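Local coordinates for protein endolytic peptidoglycan transglycosylase RlpA (Pseudomonas aeruginosa, PDB 6I05) that cleaves peptidoglycan as a lytic transglycosylase, strongly preferring naked glycan strands without stem peptides, here represented by its SPOR domain, at residues A22-S25 and P31-I34; L6-F11 and D63-A68. One frame throughout, in Å; residues are numbered along the deposited sequence. Where two conformers were deposited one is given.

Both contacts belong to the SPOR domain and lie between its four-stranded antiparallel sheet and the two helices packed on one face of it, their centres about 10 Å apart. Along the chain the order is strand 4-11, helix 14-25, strand 32-39 and, after strand 42-52, helix 55-67, so contact 2 joins ends that enclose contact 1. Contact 1 sets the C-terminal part of helix 14-25 on the outer strand 32-39; contact 2 sets helix 55-67 on the inner strand 4-11. They merge at L24, whose CD1 lies 3.8 Å from V8 CG2 and whose CD2 lies 3.8 Å from I65 CG1, making one hydrophobic core under the sheet.

Contact 1. Residues A22-S25 and P31-I34; sequences AKLS and PVFI
L24 and V32 meet at about a right angle, the leucine reaching off the C-terminal part of helix 14-25 and the valine standing up from the first residue of strand 32-39. What touches is mainly the fork of V32. Its two methyls straddle the leucine CB, CG1 at 4.0 Å and CG2 at 4.1 Å from L24 CB, so the root of the leucine sits over the notch between them. V32 CG1 has a second partner farther along the same side chain, L24 CD1, also at 4.0 Å. This works because V32 CG1 is anti to its own backbone N (chi1 -173°), which sends one methyl along the leucine while the other turns toward S25. On the leucine, CD1 is anti to CA (chi2 165°), which carries it out to V32 CG1; the leucine side chain also packs on V47 of strand 42-52.

At the exposed side of the contact, V32 CG2 lies 4.0 Å from S25 OG, a plain van der Waals touch between a methyl and a hydroxyl. That hydroxyl is hydrogen-bonded back to the carbonyl oxygen of K21, one turn earlier, so its polar partner comes from its own helix. K21 also packs on V32, widening the helix surface that covers the valine.

The strand end is held in the sheet by backbone hydrogen bonds that pair P31 with G50 and F33 with R48. With helix 14-25 leading from strand 4-11 to strand 32-39, which run parallel with strand 42-52 between them, the arrangement is the beta-alpha-beta crossover of the SPOR fold.

Contact 2. Residues L6-F11 and D63-A68; sequences LQVGAF and DSIRVA
V8 of strand 4-11 and I65 of helix 55-67 face each other in the buried core of the SPOR fold, where the second helix packs against a central strand of the sheet. I65 is the side chain to follow. I65 CB points at the strand but is still 5.1 Å from V8 CG1, the nearer valine methyl; contact begins at the branches. CG2, anti to the backbone N, meets one valine methyl, with I65 CG2 to V8 CG1 at 3.9 Å. The other branch, CG1, is anti to the carbonyl carbon (chi1 -69°) and leads the chain along the strand toward its beginning. At the tip, I65 CD1 is 4.0 Å from V8 CG2, so the isoleucine spans both valine methyls with its two ends. The same terminal methyl comes near the next residue on this face, L6, but more loosely: I65 CD1 to L6 CD1 is 4.4 Å. L70 and P73, in the loop that follows the helix, also pack on I65.

L6 and V8 can both turn to the helix because the strand alternates its side chains; Q7 between them uses its OE1 to bond R48 NE. Just after, the strand is irregular: V8 and G9 both bond the backbone of V47, and V8 has a helix-like psi of -26°, the mark of a beta bulge. L6 turns on to V58, T61 and Q62 of the same helix, so I65 is one part of a longer helix-strand seam. Within the helix, I65 sits inside a turn closed by the backbone bond from V67 N to D63 O, 2.9 Å long.

Contact 1. Residues A22-S25 and P31-I34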
ATOM      1  N   ALA A  22       4.159   0.874  -8.379  1.00 14.08           N
ATOM      2  CA  ALA A  22       4.931   0.065  -9.318  1.00 15.39           C
ATOM      3  C   ALA A  22       5.973  -0.786  -8.599  1.00 16.13           C
ATOM      4  O   ALA A  22       6.139  -1.971  -8.911  1.00 17.66           O
ATOM      5  CB  ALA A  22       5.589   0.958 -10.372  1.00 16.25           C
ATOM      6  N   LYS A  23       6.683  -0.204  -7.626  1.00 15.71           N
ATOM      7  CA  LYS A  23       7.688  -0.971  -6.895  1.00 16.04           C
ATOM      8  C   LYS A  23       7.053  -2.105  -6.100  1.00 15.55           C
ATOM      9  O   LYS A  23       7.603  -3.210  -6.031  1.00 16.69           O
ATOM     10  CB  LYS A  23       8.489  -0.050  -5.973  1.00 17.13           C
ATOM     11  CG  LYS A  23       9.374   0.948  -6.709  1.00 19.67           C
ATOM     12  CD  LYS A  23      10.168   1.796  -5.734  1.00 23.49           C
ATOM     13  CE  LYS A  23      11.158   2.692  -6.457  1.00 26.57           C
ATOM     14  NZ  LYS A  23      11.683   3.758  -5.555  1.00 29.52           N
ATOM     15  N   LEU A  24       5.899  -1.851  -5.479  1.00 15.25           N
ATOM     16  CA  LEU A  24       5.248  -2.893  -4.692  1.00 15.06           C
ATOM     17  C   LEU A  24       4.839  -4.078  -5.550  1.00 16.06           C
ATOM     18  O   LEU A  24       4.845  -5.220  -5.076  1.00 15.71           O
ATOM     19  CB  LEU A  24       4.033  -2.328  -3.963  1.00 14.70           C
ATOM     20  CG  LEU A  24       4.342  -1.468  -2.739  1.00 14.06           C
ATOM     21  CD1 LEU A  24       3.114  -0.666  -2.324  1.00 14.24           C
ATOM     22  CD2 LEU A  24       4.831  -2.343  -1.598  1.00 15.21           C
ATOM     23  N   SER A  25       4.482  -3.834  -6.810  1.00 17.55           N
ATOM     24  CA  SER A  25       4.129  -4.936  -7.693  1.00 19.98           C
ATOM     25  C   SER A  25       5.276  -5.921  -7.871  1.00 20.00           C
ATOM     26  O   SER A  25       5.034  -7.084  -8.206  1.00 21.22           O
ATOM     27  CB  SER A  25       3.647  -4.390  -9.037  1.00 22.81           C
ATOM     28  OG  SER A  25       2.430  -3.675  -8.867  1.00 25.98           O
ATOM     29  N   PRO A  31      -3.093  -7.502  -5.369  1.00 15.87           N
ATOM     30  CA  PRO A  31      -3.367  -6.277  -6.130  1.00 14.89           C
ATOM     31  C   PRO A  31      -2.876  -5.062  -5.365  1.00 12.22           C
ATOM     32  O   PRO A  31      -3.043  -4.966  -4.153  1.00 13.27           O
ATOM     33  CB  PRO A  31      -4.898  -6.267  -6.249  1.00 17.19           C
ATOM     34  CG  PRO A  31      -5.308  -7.683  -6.058  1.00 19.05           C
ATOM     35  CD  PRO A  31      -4.330  -8.247  -5.071  1.00 18.38           C
ATOM     36  N   VAL A  32      -2.267  -4.131  -6.087  1.00 10.88           N
ATOM     37  CA  VAL A  32      -1.790  -2.871  -5.530  1.00 10.94           C
ATOM     38  C   VAL A  32      -2.571  -1.758  -6.208  1.00 10.55           C
ATOM     39  O   VAL A  32      -2.754  -1.780  -7.430  1.00 12.84           O
ATOM     40  CB  VAL A  32      -0.275  -2.689  -5.770  1.00 11.50           C
ATOM     41  CG1 VAL A  32       0.239  -1.458  -5.050  1.00 12.38           C
ATOM     42  CG2 VAL A  32       0.506  -3.928  -5.338  1.00 14.08           C
ATOM     43  N   PHE A  33      -3.048  -0.793  -5.428  1.00 10.04           N
ATOM     44  CA  PHE A  33      -3.897   0.242  -5.993  1.00 10.15           C
ATOM     45  C   PHE A  33      -3.704   1.529  -5.214  1.00  9.92           C
ATOM     46  O   PHE A  33      -3.196   1.531  -4.091  1.00 10.66           O
ATOM     47  CB  PHE A  33      -5.373  -0.187  -6.013  1.00 11.32           C
ATOM     48  CG  PHE A  33      -5.940  -0.513  -4.659  1.00 11.40           C
ATOM     49  CD1 PHE A  33      -5.798  -1.777  -4.105  1.00 12.29           C
ATOM     50  CD2 PHE A  33      -6.642   0.453  -3.946  1.00 11.84           C
ATOM     51  CE1 PHE A  33      -6.347  -2.064  -2.861  1.00 13.12           C
ATOM     52  CE2 PHE A  33      -7.186   0.168  -2.710  1.00 12.07           C
ATOM     53  CZ  PHE A  33      -7.038  -1.092  -2.165  1.00 12.89           C
ATOM     54  N   ILE A  34      -4.134   2.625  -5.818  1.00 10.31           N
ATOM     55  CA  ILE A  34      -4.100   3.935  -5.187  1.00 10.01           C
ATOM     56  C   ILE A  34      -5.528   4.354  -4.899  1.00 10.41           C
ATOM     57  O   ILE A  34      -6.395   4.267  -5.775  1.00 12.88           O
ATOM     58  CB  ILE A  34      -3.384   4.967  -6.075  1.00 11.81           C
ATOM     59  CG1 ILE A  34      -1.916   4.561  -6.239  1.00 14.17           C
ATOM     60  CG2 ILE A  34      -3.493   6.369  -5.466  1.00 13.30           C
ATOM     61  CD1 ILE A  34      -1.202   5.273  -7.365  1.00 16.22           C
TER

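Contact 2. Residues L6-F11 and D63-A68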
ATOM      1  N   LEU A   6      -3.580  -3.646   3.302  1.00  9.85           N
ATOM      2  CA  LEU A   6      -2.468  -2.895   3.870  1.00  9.86           C
ATOM      3  C   LEU A   6      -2.364  -1.553   3.165  1.00 10.18           C
ATOM      4  O   LEU A   6      -2.686  -1.433   1.979  1.00 11.38           O
ATOM      5  CB  LEU A   6      -1.137  -3.633   3.675  1.00 10.36           C
ATOM      6  CG  LEU A   6      -0.930  -4.908   4.485  1.00 10.11           C
ATOM      7  CD1 LEU A   6       0.279  -5.671   3.971  1.00 11.13           C
ATOM      8  CD2 LEU A   6      -0.771  -4.563   5.961  1.00 10.43           C
ATOM      9  N   GLN A   7      -1.913  -0.544   3.906  1.00  9.87           N
ATOM     10  CA  GLN A   7      -1.502   0.732   3.332  1.00 10.01           C
ATOM     11  C   GLN A   7      -0.003   0.876   3.549  1.00 10.40           C
ATOM     12  O   GLN A   7       0.501   0.605   4.644  1.00 11.80           O
ATOM     13  CB  GLN A   7      -2.245   1.907   3.965  1.00 10.81           C
ATOM     14  CG  GLN A   7      -1.818   3.263   3.419  1.00 11.65           C
ATOM     15  CD  GLN A   7      -2.824   4.343   3.738  1.00 12.54           C
ATOM     16  OE1 GLN A   7      -4.017   4.189   3.477  1.00 13.02           O
ATOM     17  NE2 GLN A   7      -2.352   5.441   4.318  1.00 14.80           N
ATOM     18  N   VAL A   8       0.707   1.285   2.500  1.00 11.80           N
ATOM     19  CA  VAL A   8       2.157   1.354   2.541  1.00 13.89           C
ATOM     20  C   VAL A   8       2.680   2.789   2.530  1.00 14.97           C
ATOM     21  O   VAL A   8       3.786   3.040   3.024  1.00 17.52           O
ATOM     22  CB  VAL A   8       2.787   0.519   1.405  1.00 15.36           C
ATOM     23  CG1 VAL A   8       4.302   0.440   1.541  1.00 17.18           C
ATOM     24  CG2 VAL A   8       2.180  -0.885   1.391  1.00 16.75           C
ATOM     25  N   GLY A   9       1.925   3.732   1.985  1.00 13.17           N
ATOM     26  CA  GLY A   9       2.308   5.128   2.013  1.00 13.85           C
ATOM     27  C   GLY A   9       1.132   5.971   1.588  1.00 13.22           C
ATOM     28  O   GLY A   9       0.121   5.470   1.091  1.00 13.06           O
ATOM     29  N   ALA A  10       1.285   7.270   1.780  1.00 14.11           N
ATOM     30  CA  ALA A  10       0.278   8.232   1.367  1.00 15.15           C
ATOM     31  C   ALA A  10       1.024   9.496   0.973  1.00 16.26           C
ATOM     32  O   ALA A  10       1.920   9.931   1.700  1.00 18.44           O
ATOM     33  CB  ALA A  10      -0.702   8.509   2.510  1.00 17.05           C
ATOM     34  N   PHE A  11       0.679  10.055  -0.183  1.00 14.74           N
ATOM     35  CA  PHE A  11       1.492  11.085  -0.813  1.00 15.09           C
ATOM     36  C   PHE A  11       0.614  12.199  -1.353  1.00 16.61           C
ATOM     37  O   PHE A  11      -0.484  11.957  -1.851  1.00 16.38           O
ATOM     38  CB  PHE A  11       2.288  10.510  -1.993  1.00 16.76           C
ATOM     39  CG  PHE A  11       3.154   9.345  -1.623  1.00 17.14           C
ATOM     40  CD1 PHE A  11       2.662   8.051  -1.689  1.00 16.82           C
ATOM     41  CD2 PHE A  11       4.461   9.543  -1.199  1.00 18.77           C
ATOM     42  CE1 PHE A  11       3.456   6.973  -1.339  1.00 17.75           C
ATOM     43  CE2 PHE A  11       5.263   8.464  -0.848  1.00 19.79           C
ATOM     44  CZ  PHE A  11       4.756   7.179  -0.922  1.00 19.40           C
ATOM     45  N   ASP A  63       6.476  -8.265   6.003  1.00 11.59           N
ATOM     46  CA  ASP A  63       7.901  -8.589   6.026  1.00 12.60           C
ATOM     47  C   ASP A  63       8.554  -8.290   4.683  1.00 12.48           C
ATOM     48  O   ASP A  63       9.626  -7.677   4.628  1.00 12.78           O
ATOM     49  CB  ASP A  63       8.104 -10.068   6.366  1.00 13.31           C
ATOM     50  CG  ASP A  63       7.681 -10.431   7.782  1.00 15.06           C
ATOM     51  OD1 ASP A  63       7.397  -9.537   8.610  1.00 14.94           O
ATOM     52  OD2 ASP A  63       7.634 -11.651   8.063  1.00 17.32           O
ATOM     53  N   SER A  64       7.926  -8.717   3.581  1.00 12.34           N
ATOM     54  CA  SER A  64       8.520  -8.510   2.261  0.61 13.38           C
ATOM     55  C   SER A  64       8.661  -7.029   1.940  1.00 12.22           C
ATOM     56  O   SER A  64       9.650  -6.601   1.326  1.00 13.15           O
ATOM     57  CB  SER A  64       7.664  -9.193   1.200  0.61 15.26           C
ATOM     58  OG  SER A  64       7.627 -10.587   1.411  0.61 17.86           O
ATOM     59  N   ILE A  65       7.675  -6.228   2.343  1.00 11.52           N
ATOM     60  CA  ILE A  65       7.731  -4.792   2.096  1.00 11.72           C
ATOM     61  C   ILE A  65       8.878  -4.161   2.878  1.00 11.75           C
ATOM     62  O   ILE A  65       9.602  -3.296   2.363  1.00 13.06           O
ATOM     63  CB  ILE A  65       6.367  -4.156   2.424  1.00 11.74           C
ATOM     64  CG1 ILE A  65       5.320  -4.618   1.404  1.00 12.55           C
ATOM     65  CG2 ILE A  65       6.477  -2.643   2.494  1.00 13.38           C
ATOM     66  CD1 ILE A  65       3.878  -4.433   1.858  1.00 14.25           C
ATOM     67  N   ARG A  66       9.077  -4.596   4.126  1.00 12.16           N
ATOM     68  CA  ARG A  66      10.183  -4.073   4.918  1.00 12.83           C
ATOM     69  C   ARG A  66      11.535  -4.506   4.357  1.00 12.92           C
ATOM     70  O   ARG A  66      12.475  -3.704   4.320  1.00 13.41           O
ATOM     71  CB  ARG A  66      10.033  -4.465   6.391  1.00 13.97           C
ATOM     72  CG  ARG A  66       8.860  -3.786   7.089  1.00 14.75           C
ATOM     73  CD  ARG A  66       9.006  -3.836   8.599  1.00 18.28           C
ATOM     74  NE  ARG A  66       8.009  -2.994   9.260  1.00 21.25           N
ATOM     75  CZ  ARG A  66       6.824  -3.426   9.682  1.00 23.59           C
ATOM     76  NH1 ARG A  66       6.482  -4.700   9.523  1.00 23.92           N
ATOM     77  NH2 ARG A  66       5.982  -2.583  10.272  1.00 24.40           N
ATOM     78  N   VAL A  67      11.656  -5.760   3.904  1.00 13.18           N
ATOM     79  CA  VAL A  67      12.902  -6.211   3.277  1.00 14.63           C
ATOM     80  C   VAL A  67      13.248  -5.328   2.090  1.00 14.56           C
ATOM     81  O   VAL A  67      14.413  -4.970   1.882  1.00 15.31           O
ATOM     82  CB  VAL A  67      12.811  -7.694   2.866  1.00 15.63           C
ATOM     83  CG1 VAL A  67      13.979  -8.094   1.943  1.00 17.32           C
ATOM     84  CG2 VAL A  67      12.784  -8.582   4.083  1.00 16.49           C
ATOM     85  N   ALA A  68      12.240  -4.958   1.299  1.00 14.62           N
ATOM     86  CA  ALA A  68      12.435  -4.119   0.127  1.00 15.51           C
ATOM     87  C   ALA A  68      12.618  -2.651   0.476  1.00 15.91           C
ATOM     88  O   ALA A  68      12.853  -1.842  -0.429  1.00 16.53           O
ATOM     89  CB  ALA A  68      11.245  -4.278  -0.821  1.00 16.05           C
TER